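Local coordinates for putative lipoprotein (Bacteroides ovatus, PDB 3OQQ) that is of unknown function but is probably an extracellular, membrane-anchored lipoprotein that binds calcium ions, at residues A[323-326]-A[327-330]; A[199-202]-A[203-206]; A[350-354]-A[355-359]. One frame throughout, in Å; residues are numbered along the deposited sequence.

Contact 1: residues A[323-326]-A[327-330]; sequences FREL and ILDT
The C-terminal turn of helix 314-328 brings E325 against L328 and D329, where the chain leaves the helix. R324 O closes this turn with two backbone bonds, from I327 N at 3.1 Å and from L328 N at 3.0 Å. E325 O takes D329 N at 2.9 Å, and D329 is the first residue to leave helical geometry. The E325 chain bends at chi2 (-75°), bringing its carboxylate beside the CB atoms of L328 and D329, with OE2 3.7 Å from L328 CB and OE1 3.6 Å from D329 CB. It crosses the L328 side chain at about a right angle. The carboxylates of E325 and D329 are turned 45° apart, and E325 OE1 comes within 3.8 Å of D329 OD2, while D329 OD1 is bound to the backbone N of N331. On the buried side, I327 packs on L156 and V158 of strand 150-161 and L326 on L176 of strand 173-184, and I327 O receives N52 ND2. Two like charges this close to the negative end of a helix may raise the proton affinity of one carboxylate, though the bond from N331 N to D329 OD1 should offset this in D329.

Contact 2: residues A[199-202]-A[203-206]; sequences GLKS and EYVD
K201 and Y204 are brought alongside each other by matching first torsions: in both, CG stands beside the backbone N (chi1 -55° in each), and the two side chains run the same way. This is the short 3-10 turn that links strand 190-198 to strand 205-215, entered through an inverse gamma turn centred on L200. The lysine chain stays extended over most of its length and then bends at chi4 (104°), which brings NZ to Y204 OH for a weak hydrogen bond of 3.4 Å, its aliphatic part following the ring on the way. G199 O lies at the edge of the same ring, in its plane, 3.7 Å from Y204 CE2. The backbone closes the turn: Y204 N binds K201 O at 3.0 Å, and V205 N binds S202 O at the same length. E203 folds back at chi2 toward the start of the turn, laying OE1 3.3 Å from K201 CB; its OE1 stays 6.0 Å from K201 NZ, too far for a salt bridge. On the inner side L200 meets V205, the two side chains crossing at about a right angle, and both also pack on L305 of strand 298-307. Y204 reaches A318 and A322 of helix 314-328, and its carbonyl oxygen accepts a bond from Q319 NE2, so the turn is tied to that helix as well as to the strands. K201 and E203 are exposed to solvent, whereas the Y204 ring is buried. The apolar side of the turn closes where L200 CD2 rests 3.7 Å from V205 CG2.

Contact 3: residues A[350-354]-A[355-359]; sequences YAPTS and AYKAE
T353 and Y356 cross at about a right angle, with the threonine hydroxyl pressed against the base of the tyrosine: T353 OG1 lies 3.6 Å from Y356 CB. The tyrosine ring turns its edge to P352, whose CB sits in the ring plane 4.0 Å from Y356 CD2. The proline's CG meets the next residue, 3.9 Å from K357 CA, so P352 touches both the Y356 ring edge and the K357 backbone. With T353 OG1 set between its own backbone N and carbonyl carbon (chi1 65°), the hydroxyl is placed to take a weak hydrogen bond from Y356 N at 3.3 Å; it is also hydrogen-bonded to E344 OE1. This is the lead-in to helix 357-364 after strand 343-346, where T353 O gathers weak bonds from Y356 N and, at 2.9 Å, from K357 N. The K357 chain starts out with CB 3.4 Å from S354 O and then runs away from residues 350-354, extended beyond CG. S354 OG is hydrogen-bonded to E265 OE1. A water accepts from A358 N at 2.9 Å and lies 2.7 Å from S354 O. Y356 packs further on W135 and L363, and P352 on Y375 and Y360.

All three contacts are local, at the ends of regular elements: contact 1 ends helix 314-328, contact 3 leads into helix 357-364, and contact 2 connects strands 190-198 and 205-215. Contact 2 packs against helix 314-328, whose end is contact 1, and the two touch directly, F323 and L326 packing on L200, with F323 also against the Y204 backbone. Contact 3 meets contact 1 through a probable hydrogen bond between Y350 OH and T330 O, but stays about 10 Å from contact 2 at the nearest atoms. Contact 1 lies closest to the centre of the chain; the other two lie farther out and carry exposed residues. Acidic crowding marks contact 1, a lysine-tyrosine pair contact 2, and weak backbone bonds, with a bound water, contact 3.

Contact 1: residues A[323-326]-A[327-330]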
ATOM      1  N   PHE A 323       3.824  13.089   6.890  1.00 27.38           N
ATOM      2  CA  PHE A 323       2.558  12.499   6.425  1.00 26.61           C
ATOM      3  C   PHE A 323       2.523  12.453   4.903  1.00 30.59           C
ATOM      4  O   PHE A 323       2.123  11.442   4.341  1.00 30.63           O
ATOM      5  CB  PHE A 323       1.335  13.275   6.946  1.00 27.21           C
ATOM      6  CG  PHE A 323       0.933  12.895   8.345  1.00 26.89           C
ATOM      7  CD1 PHE A 323       0.050  11.843   8.571  1.00 27.93           C
ATOM      8  CD2 PHE A 323       1.423  13.601   9.445  1.00 27.96           C
ATOM      9  CE1 PHE A 323      -0.323  11.490   9.869  1.00 28.46           C
ATOM     10  CE2 PHE A 323       1.047  13.246  10.746  1.00 28.99           C
ATOM     11  CZ  PHE A 323       0.197  12.176  10.947  1.00 26.49           C
ATOM     12  N   ARG A 324       2.971  13.530   4.245  1.00 28.41           N
ATOM     13  CA  ARG A 324       2.940  13.641   2.776  1.00 28.10           C
ATOM     14  C   ARG A 324       3.874  12.655   2.077  1.00 31.42           C
ATOM     15  O   ARG A 324       3.460  12.013   1.108  1.00 31.92           O
ATOM     16  CB  ARG A 324       3.281  15.056   2.326  1.00 27.81           C
ATOM     17  CG  ARG A 324       2.103  16.012   2.343  1.00 40.22           C
ATOM     18  CD  ARG A 324       2.549  17.369   1.829  1.00 48.19           C
ATOM     19  NE  ARG A 324       1.513  18.380   2.008  1.00 51.80           N
ATOM     20  CZ  ARG A 324       1.720  19.689   1.934  1.00 65.29           C
ATOM     21  NH1 ARG A 324       2.935  20.163   1.688  1.00 55.24           N
ATOM     22  NH2 ARG A 324       0.715  20.535   2.111  1.00 52.56           N
ATOM     23  N   GLU A 325       5.115  12.529   2.578  1.00 27.24           N
ATOM     24  CA  GLU A 325       6.154  11.654   2.040  1.00 26.49           C
ATOM     25  C   GLU A 325       5.778  10.178   2.126  1.00 28.93           C
ATOM     26  O   GLU A 325       6.360   9.383   1.392  1.00 29.41           O
ATOM     27  CB  GLU A 325       7.497  11.909   2.750  1.00 28.75           C
ATOM     28  CG  GLU A 325       8.240  13.104   2.182  1.00 42.12           C
ATOM     29  CD  GLU A 325       8.880  12.834   0.838  1.00 60.63           C
ATOM     30  OE1 GLU A 325       9.999  12.270   0.809  1.00 52.44           O
ATOM     31  OE2 GLU A 325       8.235  13.140  -0.191  1.00 62.09           O
ATOM     32  N   LEU A 326       4.807   9.790   2.977  1.00 24.19           N
ATOM     33  CA  LEU A 326       4.385   8.380   3.002  1.00 24.17           C
ATOM     34  C   LEU A 326       3.653   8.015   1.705  1.00 32.21           C
ATOM     35  O   LEU A 326       3.695   6.856   1.282  1.00 32.55           O
ATOM     36  CB  LEU A 326       3.506   8.036   4.231  1.00 23.66           C
ATOM     37  CG  LEU A 326       4.219   8.148   5.572  1.00 27.97           C
ATOM     38  CD1 LEU A 326       3.240   8.072   6.705  1.00 27.11           C
ATOM     39  CD2 LEU A 326       5.287   7.077   5.717  1.00 30.61           C
ATOM     40  N   ILE A 327       2.971   8.987   1.074  1.00 30.77           N
ATOM     41  CA  ILE A 327       2.287   8.740  -0.202  1.00 30.84           C
ATOM     42  C   ILE A 327       3.234   9.057  -1.360  1.00 36.59           C
ATOM     43  O   ILE A 327       3.294   8.292  -2.335  1.00 35.74           O
ATOM     44  CB  ILE A 327       0.968   9.547  -0.327  1.00 34.13           C
ATOM     45  CG1 ILE A 327      -0.084   9.082   0.706  1.00 33.93           C
ATOM     46  CG2 ILE A 327       0.423   9.561  -1.804  1.00 34.88           C
ATOM     47  CD1 ILE A 327      -1.244   8.348   0.168  1.00 42.54           C
ATOM     48  N   LEU A 328       3.916  10.221  -1.286  1.00 34.07           N
ATOM     49  CA  LEU A 328       4.776  10.688  -2.361  1.00 33.95           C
ATOM     50  C   LEU A 328       5.986   9.783  -2.555  1.00 39.34           C
ATOM     51  O   LEU A 328       6.196   9.302  -3.675  1.00 41.33           O
ATOM     52  CB  LEU A 328       5.204  12.160  -2.157  1.00 34.77           C
ATOM     53  CG  LEU A 328       4.068  13.223  -2.225  1.00 39.50           C
ATOM     54  CD1 LEU A 328       4.625  14.634  -2.182  1.00 40.14           C
ATOM     55  CD2 LEU A 328       3.174  13.044  -3.460  1.00 41.54           C
ATOM     56  N   ASP A 329       6.756   9.515  -1.490  1.00 32.98           N
ATOM     57  CA  ASP A 329       7.939   8.661  -1.603  1.00 31.99           C
ATOM     58  C   ASP A 329       7.594   7.162  -1.383  1.00 36.82           C
ATOM     59  O   ASP A 329       7.350   6.719  -0.251  1.00 36.68           O
ATOM     60  CB  ASP A 329       9.027   9.129  -0.630  1.00 33.24           C
ATOM     61  CG  ASP A 329      10.383   8.468  -0.796  1.00 34.36           C
ATOM     62  OD1 ASP A 329      10.494   7.528  -1.621  1.00 33.15           O
ATOM     63  OD2 ASP A 329      11.310   8.833  -0.049  1.00 37.13           O
ATOM     64  N   THR A 330       7.645   6.376  -2.473  1.00 31.83           N
ATOM     65  CA  THR A 330       7.363   4.936  -2.437  1.00 30.57           C
ATOM     66  C   THR A 330       8.283   4.210  -1.432  1.00 31.56           C
ATOM     67  O   THR A 330       7.849   3.235  -0.827  1.00 28.47           O
ATOM     68  CB  THR A 330       7.461   4.310  -3.852  1.00 36.17           C
ATOM     69  OG1 THR A 330       6.986   2.973  -3.788  1.00 37.39           O
ATOM     70  CG2 THR A 330       8.869   4.347  -4.454  1.00 31.71           C
TER

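Contact 2: residues A[199-202]-A[203-206]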
ATOM      1  N   GLY A 199       9.629   7.340   8.875  1.00 24.66           N
ATOM      2  CA  GLY A 199       9.644   8.762   9.199  1.00 25.31           C
ATOM      3  C   GLY A 199       8.402   9.258   9.918  1.00 29.23           C
ATOM      4  O   GLY A 199       8.397  10.397  10.385  1.00 29.75           O
ATOM      5  N   LEU A 200       7.329   8.426  10.023  1.00 25.64           N
ATOM      6  CA  LEU A 200       6.151   8.875  10.755  1.00 24.34           C
ATOM      7  C   LEU A 200       6.383   8.652  12.257  1.00 28.18           C
ATOM      8  O   LEU A 200       5.939   7.657  12.817  1.00 26.43           O
ATOM      9  CB  LEU A 200       4.846   8.239  10.276  1.00 23.09           C
ATOM     10  CG  LEU A 200       3.602   9.013  10.767  1.00 28.05           C
ATOM     11  CD1 LEU A 200       3.415  10.356  10.013  1.00 28.22           C
ATOM     12  CD2 LEU A 200       2.398   8.172  10.701  1.00 31.35           C
ATOM     13  N   LYS A 201       7.125   9.576  12.878  1.00 26.14           N
ATOM     14  CA  LYS A 201       7.532   9.522  14.285  1.00 26.28           C
ATOM     15  C   LYS A 201       6.352   9.710  15.247  1.00 27.89           C
ATOM     16  O   LYS A 201       5.344  10.311  14.877  1.00 27.46           O
ATOM     17  CB  LYS A 201       8.620  10.575  14.555  1.00 30.47           C
ATOM     18  CG  LYS A 201       9.819  10.446  13.617  1.00 38.88           C
ATOM     19  CD  LYS A 201      11.028  11.160  14.154  1.00 50.76           C
ATOM     20  CE  LYS A 201      11.967  11.597  13.056  1.00 61.64           C
ATOM     21  NZ  LYS A 201      11.852  13.058  12.800  1.00 66.97           N
ATOM     22  N   SER A 202       6.499   9.210  16.492  1.00 24.27           N
ATOM     23  CA  SER A 202       5.469   9.291  17.535  1.00 25.04           C
ATOM     24  C   SER A 202       5.107  10.766  17.851  1.00 29.58           C
ATOM     25  O   SER A 202       3.944  11.063  18.079  1.00 29.23           O
ATOM     26  CB  SER A 202       5.908   8.551  18.806  1.00 27.33           C
ATOM     27  OG  SER A 202       7.085   9.103  19.368  1.00 35.31           O
ATOM     28  N   GLU A 203       6.089  11.674  17.778  1.00 27.97           N
ATOM     29  CA  GLU A 203       5.958  13.123  17.993  1.00 29.71           C
ATOM     30  C   GLU A 203       4.918  13.721  17.033  1.00 31.70           C
ATOM     31  O   GLU A 203       4.352  14.764  17.336  1.00 31.60           O
ATOM     32  CB  GLU A 203       7.322  13.836  17.776  1.00 32.24           C
ATOM     33  CG  GLU A 203       8.414  13.498  18.788  1.00 47.31           C
ATOM     34  CD  GLU A 203       9.191  12.197  18.626  1.00 69.55           C
ATOM     35  OE1 GLU A 203       8.822  11.373  17.757  1.00 43.99           O
ATOM     36  OE2 GLU A 203      10.150  11.983  19.405  1.00 63.24           O
ATOM     37  N   TYR A 204       4.666  13.051  15.888  1.00 25.12           N
ATOM     38  CA  TYR A 204       3.715  13.520  14.888  1.00 24.35           C
ATOM     39  C   TYR A 204       2.335  12.882  15.013  1.00 26.81           C
ATOM     40  O   TYR A 204       1.410  13.329  14.341  1.00 26.55           O
ATOM     41  CB  TYR A 204       4.251  13.246  13.463  1.00 24.81           C
ATOM     42  CG  TYR A 204       5.629  13.802  13.146  1.00 26.02           C
ATOM     43  CD1 TYR A 204       6.057  15.017  13.683  1.00 28.61           C
ATOM     44  CD2 TYR A 204       6.494  13.126  12.289  1.00 25.33           C
ATOM     45  CE1 TYR A 204       7.306  15.542  13.368  1.00 29.22           C
ATOM     46  CE2 TYR A 204       7.750  13.639  11.978  1.00 26.05           C
ATOM     47  CZ  TYR A 204       8.147  14.850  12.514  1.00 34.72           C
ATOM     48  OH  TYR A 204       9.377  15.360  12.199  1.00 39.78           O
ATOM     49  N   VAL A 205       2.207  11.800  15.800  1.00 22.11           N
ATOM     50  CA  VAL A 205       0.975  11.024  15.906  1.00 20.53           C
ATOM     51  C   VAL A 205       0.374  11.175  17.292  1.00 26.60           C
ATOM     52  O   VAL A 205       0.990  10.794  18.276  1.00 26.06           O
ATOM     53  CB  VAL A 205       1.228   9.533  15.550  1.00 22.13           C
ATOM     54  CG1 VAL A 205      -0.050   8.717  15.680  1.00 21.09           C
ATOM     55  CG2 VAL A 205       1.825   9.399  14.148  1.00 21.37           C
ATOM     56  N   ASP A 206      -0.848  11.691  17.347  1.00 25.66           N
ATOM     57  CA  ASP A 206      -1.585  11.939  18.591  1.00 26.14           C
ATOM     58  C   ASP A 206      -2.382  10.697  18.973  1.00 28.43           C
ATOM     59  O   ASP A 206      -2.169  10.160  20.055  1.00 26.67           O
ATOM     60  CB  ASP A 206      -2.514  13.169  18.406  1.00 27.91           C
ATOM     61  CG  ASP A 206      -3.393  13.574  19.585  1.00 39.31           C
ATOM     62  OD1 ASP A 206      -3.259  12.969  20.670  1.00 40.69           O
ATOM     63  OD2 ASP A 206      -4.225  14.482  19.416  1.00 45.48           O
TER

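Contact 3: residues A[350-354]-A[355-359]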
ATOM      1  N   TYR A 350      14.972  -2.332   1.088  1.00 22.53           N
ATOM      2  CA  TYR A 350      14.220  -1.895   2.277  1.00 21.58           C
ATOM      3  C   TYR A 350      14.808  -2.512   3.529  1.00 24.13           C
ATOM      4  O   TYR A 350      15.075  -3.724   3.575  1.00 24.09           O
ATOM      5  CB  TYR A 350      12.729  -2.249   2.131  1.00 22.14           C
ATOM      6  CG  TYR A 350      12.003  -1.400   1.105  1.00 23.64           C
ATOM      7  CD1 TYR A 350      12.007  -1.743  -0.248  1.00 24.91           C
ATOM      8  CD2 TYR A 350      11.267  -0.280   1.492  1.00 24.38           C
ATOM      9  CE1 TYR A 350      11.279  -1.002  -1.187  1.00 22.61           C
ATOM     10  CE2 TYR A 350      10.555   0.476   0.564  1.00 25.37           C
ATOM     11  CZ  TYR A 350      10.552   0.103  -0.773  1.00 27.66           C
ATOM     12  OH  TYR A 350       9.849   0.865  -1.672  1.00 24.20           O
ATOM     13  N   ALA A 351      14.995  -1.669   4.549  1.00 19.25           N
ATOM     14  CA  ALA A 351      15.631  -2.020   5.819  1.00 18.91           C
ATOM     15  C   ALA A 351      14.786  -2.923   6.711  1.00 22.06           C
ATOM     16  O   ALA A 351      13.554  -2.787   6.772  1.00 22.24           O
ATOM     17  CB  ALA A 351      15.960  -0.744   6.601  1.00 18.90           C
ATOM     18  N   PRO A 352      15.440  -3.798   7.491  1.00 19.22           N
ATOM     19  CA  PRO A 352      14.685  -4.535   8.523  1.00 19.19           C
ATOM     20  C   PRO A 352      14.182  -3.547   9.573  1.00 21.35           C
ATOM     21  O   PRO A 352      14.714  -2.437   9.644  1.00 19.87           O
ATOM     22  CB  PRO A 352      15.756  -5.444   9.149  1.00 20.48           C
ATOM     23  CG  PRO A 352      17.024  -4.695   8.957  1.00 24.59           C
ATOM     24  CD  PRO A 352      16.892  -4.062   7.604  1.00 20.51           C
ATOM     25  N   THR A 353      13.216  -3.938  10.412  1.00 16.92           N
ATOM     26  CA  THR A 353      12.830  -3.058  11.513  1.00 16.76           C
ATOM     27  C   THR A 353      14.032  -2.973  12.464  1.00 22.39           C
ATOM     28  O   THR A 353      14.863  -3.887  12.437  1.00 22.71           O
ATOM     29  CB  THR A 353      11.578  -3.604  12.235  1.00 21.80           C
ATOM     30  OG1 THR A 353      11.921  -4.837  12.854  1.00 19.63           O
ATOM     31  CG2 THR A 353      10.380  -3.791  11.308  1.00 16.56           C
ATOM     32  N   SER A 354      14.110  -1.939  13.330  1.00 20.52           N
ATOM     33  CA  SER A 354      15.168  -1.809  14.361  1.00 21.68           C
ATOM     34  C   SER A 354      15.256  -3.058  15.250  1.00 26.66           C
ATOM     35  O   SER A 354      16.344  -3.436  15.651  1.00 28.41           O
ATOM     36  CB  SER A 354      14.903  -0.608  15.269  1.00 25.71           C
ATOM     37  OG  SER A 354      14.819   0.583  14.512  1.00 45.16           O
ATOM     38  N   ALA A 355      14.114  -3.681  15.567  1.00 22.87           N
ATOM     39  CA  ALA A 355      14.049  -4.880  16.409  1.00 22.52           C
ATOM     40  C   ALA A 355      14.698  -6.071  15.723  1.00 26.58           C
ATOM     41  O   ALA A 355      15.358  -6.867  16.376  1.00 27.93           O
ATOM     42  CB  ALA A 355      12.596  -5.205  16.719  1.00 22.85           C
ATOM     43  N   TYR A 356      14.536  -6.182  14.399  1.00 23.34           N
ATOM     44  CA  TYR A 356      15.104  -7.303  13.666  1.00 23.08           C
ATOM     45  C   TYR A 356      16.514  -7.034  13.169  1.00 28.69           C
ATOM     46  O   TYR A 356      17.206  -7.988  12.783  1.00 29.58           O
ATOM     47  CB  TYR A 356      14.193  -7.664  12.475  1.00 22.14           C
ATOM     48  CG  TYR A 356      14.543  -8.993  11.862  1.00 22.72           C
ATOM     49  CD1 TYR A 356      14.411 -10.174  12.589  1.00 24.57           C
ATOM     50  CD2 TYR A 356      15.074  -9.072  10.574  1.00 23.14           C
ATOM     51  CE1 TYR A 356      14.772 -11.402  12.045  1.00 25.33           C
ATOM     52  CE2 TYR A 356      15.447 -10.298  10.021  1.00 24.45           C
ATOM     53  CZ  TYR A 356      15.298 -11.461  10.764  1.00 30.95           C
ATOM     54  OH  TYR A 356      15.673 -12.680  10.255  1.00 30.08           O
ATOM     55  N   LYS A 357      16.937  -5.752  13.165  1.00 25.67           N
ATOM     56  CA  LYS A 357      18.220  -5.296  12.613  1.00 26.60           C
ATOM     57  C   LYS A 357      19.422  -6.197  12.975  1.00 30.62           C
ATOM     58  O   LYS A 357      20.183  -6.585  12.068  1.00 30.40           O
ATOM     59  CB  LYS A 357      18.523  -3.842  13.016  1.00 29.28           C
ATOM     60  CG  LYS A 357      19.526  -3.182  12.075  1.00 37.78           C
ATOM     61  CD  LYS A 357      20.337  -2.099  12.757  1.00 46.07           C
ATOM     62  CE  LYS A 357      21.329  -1.477  11.803  1.00 55.44           C
ATOM     63  NZ  LYS A 357      22.550  -1.002  12.512  1.00 64.15           N
ATOM     64  N   ALA A 358      19.591  -6.507  14.272  1.00 27.76           N
ATOM     65  CA  ALA A 358      20.715  -7.317  14.770  1.00 29.12           C
ATOM     66  C   ALA A 358      20.664  -8.732  14.175  1.00 33.33           C
ATOM     67  O   ALA A 358      21.700  -9.232  13.715  1.00 33.19           O
ATOM     68  CB  ALA A 358      20.729  -7.368  16.310  1.00 29.21           C
ATOM     69  N   GLU A 359      19.461  -9.357  14.166  1.00 29.69           N
ATOM     70  CA  GLU A 359      19.260 -10.697  13.608  1.00 29.94           C
ATOM     71  C   GLU A 359      19.572 -10.715  12.120  1.00 32.19           C
ATOM     72  O   GLU A 359      20.218 -11.652  11.662  1.00 32.66           O
ATOM     73  CB  GLU A 359      17.820 -11.170  13.823  1.00 31.43           C
ATOM     74  CG  GLU A 359      17.574 -11.868  15.150  1.00 51.04           C
ATOM     75  CD  GLU A 359      16.095 -12.030  15.451  1.00 79.52           C
ATOM     76  OE1 GLU A 359      15.472 -12.955  14.880  1.00 81.72           O
ATOM     77  OE2 GLU A 359      15.545 -11.201  16.213  1.00 73.45           O
TER
HETATM   78  O   HOH W   1      18.072  -5.341  16.474  1.00 24.07           O